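Local atomic coordinates of MlnD (PDB entry 5IL5), a protein that is a polyketide synthase of macrolactin biosynthesis, whose dehydratase domain, the part described here, probably removes water from intermediates carried on a phosphopantetheine arm. Residues Met68-Ala80 with Gly210-Tyr222. Residues are numbered along the deposited sequence; the frame is centred on the assembly and turned at random.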
loop_
_atom_site.group_PDB
_atom_site.type_symbol
_atom_site.label_atom_id
_atom_site.label_comp_id
_atom_site.label_asym_id
_atom_site.label_seq_id
_atom_site.Cartn_x
_atom_site.Cartn_y
_atom_site.Cartn_z
ATOM N N MET A 68 -20.790 -7.656 -17.157
ATOM C CA MET A 68 -20.438 -7.726 -15.744
ATOM C C MET A 68 -19.166 -8.535 -15.539
ATOM O O MET A 68 -18.907 -9.510 -16.246
ATOM C CB MET A 68 -21.511 -8.396 -14.891
ATOM C CG MET A 68 -22.806 -7.658 -14.779
ATOM S SD MET A 68 -23.990 -8.694 -13.917
ATOM C CE MET A 68 -24.425 -9.829 -15.215
ATOM N N PHE A 69 -18.397 -8.136 -14.536
ATOM C CA PHE A 69 -17.308 -8.971 -14.070
ATOM C C PHE A 69 -17.892 -10.164 -13.315
ATOM O O PHE A 69 -18.805 -9.990 -12.502
ATOM C CB PHE A 69 -16.373 -8.188 -13.151
ATOM C CG PHE A 69 -15.117 -8.924 -12.801
ATOM C CD1 PHE A 69 -14.060 -8.979 -13.691
ATOM C CD2 PHE A 69 -14.993 -9.569 -11.584
ATOM C CE1 PHE A 69 -12.907 -9.664 -13.374
ATOM C CE2 PHE A 69 -13.836 -10.253 -11.263
ATOM C CZ PHE A 69 -12.794 -10.301 -12.159
ATOM N N PRO A 70 -17.396 -11.379 -13.557
ATOM C CA PRO A 70 -18.014 -12.558 -12.937
ATOM C C PRO A 70 -18.120 -12.410 -11.427
ATOM O O PRO A 70 -17.210 -11.902 -10.766
ATOM C CB PRO A 70 -17.075 -13.706 -13.330
ATOM C CG PRO A 70 -15.833 -13.055 -13.855
ATOM C CD PRO A 70 -16.271 -11.756 -14.428
ATOM N N PHE A 71 -19.245 -12.872 -10.882
ATOM C CA PHE A 71 -19.501 -12.717 -9.456
ATOM C C PHE A 71 -18.414 -13.371 -8.618
ATOM O O PHE A 71 -17.768 -12.716 -7.794
ATOM C CB PHE A 71 -20.865 -13.313 -9.098
ATOM C CG PHE A 71 -22.021 -12.528 -9.619
ATOM C CD1 PHE A 71 -22.349 -11.318 -9.039
ATOM C CD2 PHE A 71 -22.793 -12.998 -10.668
ATOM C CE1 PHE A 71 -23.415 -10.582 -9.500
ATOM C CE2 PHE A 71 -23.861 -12.260 -11.138
ATOM C CZ PHE A 71 -24.174 -11.048 -10.550
ATOM N N LEU A 72 -18.204 -14.675 -8.810
ATOM C CA LEU A 72 -17.466 -15.456 -7.827
ATOM C C LEU A 72 -15.966 -15.190 -7.846
ATOM O O LEU A 72 -15.282 -15.523 -6.872
ATOM C CB LEU A 72 -17.726 -16.945 -8.058
ATOM C CG LEU A 72 -19.176 -17.419 -7.880
ATOM C CD1 LEU A 72 -19.277 -18.937 -7.904
ATOM C CD2 LEU A 72 -19.802 -16.860 -6.608
ATOM N N SER A 73 -15.438 -14.560 -8.894
ATOM C CA SER A 73 -14.019 -14.228 -8.890
ATOM C C SER A 73 -13.670 -13.233 -7.797
ATOM O O SER A 73 -12.486 -13.034 -7.504
ATOM C CB SER A 73 -13.599 -13.665 -10.245
ATOM O OG SER A 73 -13.376 -14.701 -11.184
ATOM N N GLN A 74 -14.673 -12.595 -7.202
ATOM C CA GLN A 74 -14.444 -11.717 -6.064
ATOM C C GLN A 74 -13.891 -12.480 -4.871
ATOM O O GLN A 74 -13.220 -11.892 -4.016
ATOM C CB GLN A 74 -15.755 -11.030 -5.714
ATOM C CG GLN A 74 -16.182 -10.077 -6.795
ATOM C CD GLN A 74 -17.607 -9.616 -6.642
ATOM O OE1 GLN A 74 -17.928 -8.825 -5.760
ATOM N NE2 GLN A 74 -18.473 -10.095 -7.522
ATOM N N ILE A 75 -14.167 -13.783 -4.783
ATOM C CA ILE A 75 -13.569 -14.587 -3.722
ATOM C C ILE A 75 -12.052 -14.546 -3.830
ATOM O O ILE A 75 -11.347 -14.435 -2.818
ATOM C CB ILE A 75 -14.097 -16.034 -3.765
ATOM C CG1 ILE A 75 -15.624 -16.076 -3.612
ATOM C CG2 ILE A 75 -13.438 -16.848 -2.662
ATOM C CD1 ILE A 75 -16.215 -17.482 -3.749
ATOM N N GLU A 76 -11.523 -14.638 -5.053
ATOM C CA GLU A 76 -10.082 -14.492 -5.252
ATOM C C GLU A 76 -9.597 -13.119 -4.791
ATOM O O GLU A 76 -8.532 -13.007 -4.175
ATOM C CB GLU A 76 -9.732 -14.743 -6.719
ATOM C CG GLU A 76 -8.256 -14.573 -7.072
ATOM C CD GLU A 76 -7.360 -15.560 -6.362
ATOM O OE1 GLU A 76 -7.873 -16.579 -5.854
ATOM O OE2 GLU A 76 -6.134 -15.319 -6.337
ATOM N N MET A 77 -10.363 -12.062 -5.076
ATOM C CA MET A 77 -9.992 -10.737 -4.584
ATOM C C MET A 77 -9.862 -10.738 -3.067
ATOM O O MET A 77 -8.885 -10.224 -2.509
ATOM C CB MET A 77 -11.028 -9.692 -5.009
ATOM C CG MET A 77 -11.101 -9.406 -6.491
ATOM S SD MET A 77 -12.536 -8.407 -6.937
ATOM C CE MET A 77 -12.393 -8.472 -8.707
ATOM N N ALA A 78 -10.845 -11.312 -2.379
ATOM C CA ALA A 78 -10.792 -11.357 -0.924
ATOM C C ALA A 78 -9.651 -12.244 -0.444
ATOM O O ALA A 78 -8.928 -11.886 0.494
ATOM C CB ALA A 78 -12.131 -11.846 -0.378
ATOM N N ARG A 79 -9.479 -13.410 -1.070
ATOM C CA ARG A 79 -8.418 -14.315 -0.655
ATOM C C ARG A 79 -7.057 -13.666 -0.821
ATOM O O ARG A 79 -6.196 -13.783 0.057
ATOM C CB ARG A 79 -8.486 -15.609 -1.459
ATOM C CG ARG A 79 -7.397 -16.611 -1.104
ATOM C CD ARG A 79 -6.957 -17.414 -2.298
ATOM N NE ARG A 79 -6.376 -16.596 -3.355
ATOM C CZ ARG A 79 -5.163 -16.051 -3.302
ATOM N NH1 ARG A 79 -4.388 -16.227 -2.239
ATOM N NH2 ARG A 79 -4.716 -15.331 -4.318
ATOM N N ALA A 80 -6.836 -12.990 -1.948
ATOM C CA ALA A 80 -5.553 -12.337 -2.169
ATOM C C ALA A 80 -5.364 -11.173 -1.203
ATOM O O ALA A 80 -4.288 -11.013 -0.615
ATOM C CB ALA A 80 -5.442 -11.879 -3.622
ATOM N N GLY A 210 -0.499 -15.109 -10.557
ATOM C CA GLY A 210 -0.997 -14.615 -9.286
ATOM C C GLY A 210 -2.302 -15.238 -8.832
ATOM O O GLY A 210 -2.527 -15.384 -7.629
ATOM N N CYS A 211 -3.182 -15.602 -9.768
ATOM C CA CYS A 211 -4.500 -16.117 -9.401
ATOM C C CYS A 211 -4.362 -17.505 -8.795
ATOM O O CYS A 211 -3.961 -18.449 -9.482
ATOM C CB CYS A 211 -5.425 -16.163 -10.613
ATOM S SG CYS A 211 -6.313 -14.642 -10.956
ATOM N N ILE A 212 -4.681 -17.627 -7.504
ATOM C CA ILE A 212 -4.824 -18.944 -6.897
ATOM C C ILE A 212 -6.088 -19.610 -7.413
ATOM O O ILE A 212 -6.075 -20.762 -7.860
ATOM C CB ILE A 212 -4.856 -18.826 -5.363
ATOM C CG1 ILE A 212 -3.558 -18.214 -4.831
ATOM C CG2 ILE A 212 -5.128 -20.173 -4.733
ATOM C CD1 ILE A 212 -2.326 -19.040 -5.022
ATOM N N ILE A 213 -7.191 -18.872 -7.393
ATOM C CA ILE A 213 -8.471 -19.334 -7.904
ATOM C C ILE A 213 -8.615 -18.768 -9.306
ATOM O O ILE A 213 -8.885 -17.575 -9.475
ATOM C CB ILE A 213 -9.629 -18.890 -7.001
ATOM C CG1 ILE A 213 -9.478 -19.499 -5.604
ATOM C CG2 ILE A 213 -10.967 -19.257 -7.625
ATOM C CD1 ILE A 213 -10.527 -19.035 -4.600
ATOM N N LYS A 214 -8.448 -19.616 -10.318
ATOM C CA LYS A 214 -8.480 -19.121 -11.683
ATOM C C LYS A 214 -9.891 -18.675 -12.053
ATOM O O LYS A 214 -10.872 -19.294 -11.631
ATOM C CB LYS A 214 -8.000 -20.166 -12.683
ATOM C CG LYS A 214 -6.523 -20.448 -12.619
ATOM C CD LYS A 214 -6.109 -21.326 -13.777
ATOM C CE LYS A 214 -4.626 -21.621 -13.740
ATOM N NZ LYS A 214 -4.217 -22.619 -14.771
ATOM N N PRO A 215 -10.031 -17.606 -12.841
ATOM C CA PRO A 215 -11.385 -17.112 -13.136
ATOM C C PRO A 215 -12.266 -18.147 -13.818
ATOM O O PRO A 215 -13.439 -18.287 -13.450
ATOM C CB PRO A 215 -11.119 -15.891 -14.034
ATOM C CG PRO A 215 -9.774 -16.124 -14.606
ATOM C CD PRO A 215 -9.001 -16.807 -13.529
ATOM N N GLU A 216 -11.730 -18.890 -14.791
ATOM C CA GLU A 216 -12.557 -19.855 -15.505
ATOM C C GLU A 216 -12.909 -21.055 -14.636
ATOM O O GLU A 216 -13.983 -21.642 -14.810
ATOM C CB GLU A 216 -11.882 -20.305 -16.804
ATOM C CG GLU A 216 -10.709 -21.270 -16.673
ATOM C CD GLU A 216 -9.420 -20.596 -16.267
ATOM O OE1 GLU A 216 -9.409 -19.358 -16.108
ATOM O OE2 GLU A 216 -8.407 -21.312 -16.130
ATOM N N VAL A 217 -12.040 -21.431 -13.696
ATOM C CA VAL A 217 -12.351 -22.553 -12.813
ATOM C C VAL A 217 -13.516 -22.204 -11.893
ATOM O O VAL A 217 -14.503 -22.945 -11.810
ATOM C CB VAL A 217 -11.105 -22.976 -12.015
ATOM C CG1 VAL A 217 -11.452 -24.086 -11.026
ATOM C CG2 VAL A 217 -10.022 -23.455 -12.957
ATOM N N ILE A 218 -13.422 -21.085 -11.175
ATOM C CA ILE A 218 -14.495 -20.724 -10.259
ATOM C C ILE A 218 -15.763 -20.336 -11.011
ATOM O O ILE A 218 -16.859 -20.431 -10.451
ATOM C CB ILE A 218 -14.031 -19.608 -9.298
ATOM C CG1 ILE A 218 -15.042 -19.404 -8.162
ATOM C CG2 ILE A 218 -13.812 -18.289 -10.033
ATOM C CD1 ILE A 218 -15.108 -20.537 -7.157
ATOM N N GLU A 219 -15.655 -19.892 -12.266
ATOM C CA GLU A 219 -16.864 -19.621 -13.037
ATOM C C GLU A 219 -17.532 -20.907 -13.504
ATOM O O GLU A 219 -18.758 -20.947 -13.649
ATOM C CB GLU A 219 -16.547 -18.725 -14.232
ATOM C CG GLU A 219 -17.781 -18.162 -14.915
ATOM C CD GLU A 219 -18.628 -17.305 -14.001
ATOM O OE1 GLU A 219 -18.095 -16.763 -13.011
ATOM O OE2 GLU A 219 -19.838 -17.187 -14.269
ATOM N N SER A 220 -16.755 -21.962 -13.754
ATOM C CA SER A 220 -17.354 -23.274 -13.968
ATOM C C SER A 220 -18.215 -23.674 -12.778
ATOM O O SER A 220 -19.278 -24.279 -12.946
ATOM C CB SER A 220 -16.267 -24.318 -14.210
ATOM O OG SER A 220 -15.636 -24.112 -15.457
ATOM N N VAL A 221 -17.758 -23.357 -11.568
ATOM C CA VAL A 221 -18.541 -23.626 -10.367
ATOM C C VAL A 221 -19.903 -22.959 -10.471
ATOM O O VAL A 221 -20.942 -23.589 -10.253
ATOM C CB VAL A 221 -17.769 -23.157 -9.119
ATOM C CG1 VAL A 221 -18.688 -23.048 -7.891
ATOM C CG2 VAL A 221 -16.575 -24.084 -8.869
ATOM N N TYR A 222 -19.916 -21.673 -10.815
ATOM C CA TYR A 222 -21.176 -20.958 -10.949
ATOM C C TYR A 222 -22.003 -21.528 -12.094
ATOM O O TYR A 222 -23.221 -21.691 -11.966
ATOM C CB TYR A 222 -20.904 -19.464 -11.141
ATOM C CG TYR A 222 -22.142 -18.603 -11.075
ATOM C CD1 TYR A 222 -22.875 -18.522 -9.905
ATOM C CD2 TYR A 222 -22.536 -17.811 -12.144
ATOM C CE1 TYR A 222 -23.996 -17.739 -9.812
ATOM C CE2 TYR A 222 -23.656 -17.005 -12.054
ATOM C CZ TYR A 222 -24.379 -16.975 -10.888
ATOM O OH TYR A 222 -25.489 -16.168 -10.815
HETATM O O HOH W 1 -10.623 -15.479 -10.238
#
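L72 is the main bump of the contact, and the hollow that takes it lies between I218, V221 and Y222, the last two following I218 by three and four residues along one face of helix 215-229. Its base meets I218, with CB 3.6 Å from I218 CG1. The extended end of the side chain (chi2 -170°) then carries CD1 on to V221 CG1 at 4.2 Å and Y222 CB at 3.7 Å, crossing the tyrosine side chain at about a right angle. Beside it, F71 and Y222 cross obliquely, F71 CD2 lying nearest Y222 OH, and P70 CB touches E219 OE1, while OE2 of the same carboxylate is hydrogen-bonded to Y179 OH.

Further along, the bump comes from the other side: I213 CD1 reaches I75 CG2 at 4.1 Å, and M280 and L282 of strand 278-286 help to enclose this apolar patch. A water joins S73 OG, 3.0 Å away, to the carbonyl oxygen of I213.

At the far end E76, bent at chi2 (63°), turns its carboxylate to the loop before helix 215-229. OE1 accepts I213 N at 2.8 Å and OE2 accepts I212 N at 3.0 Å, both donors standing well out of the carboxylate plane. R79 NE reaches OE1 at 2.9 Å from the face opposite I213 N, nearly straight (166°), in a salt bridge, while H33 also bonds OE2.

Helix 74-86 belongs to the predicted N-terminal hotdog and helix 215-229 to the C-terminal one, so this buried packing joins the two halves of the double-hotdog fold of polyketide synthase dehydratases.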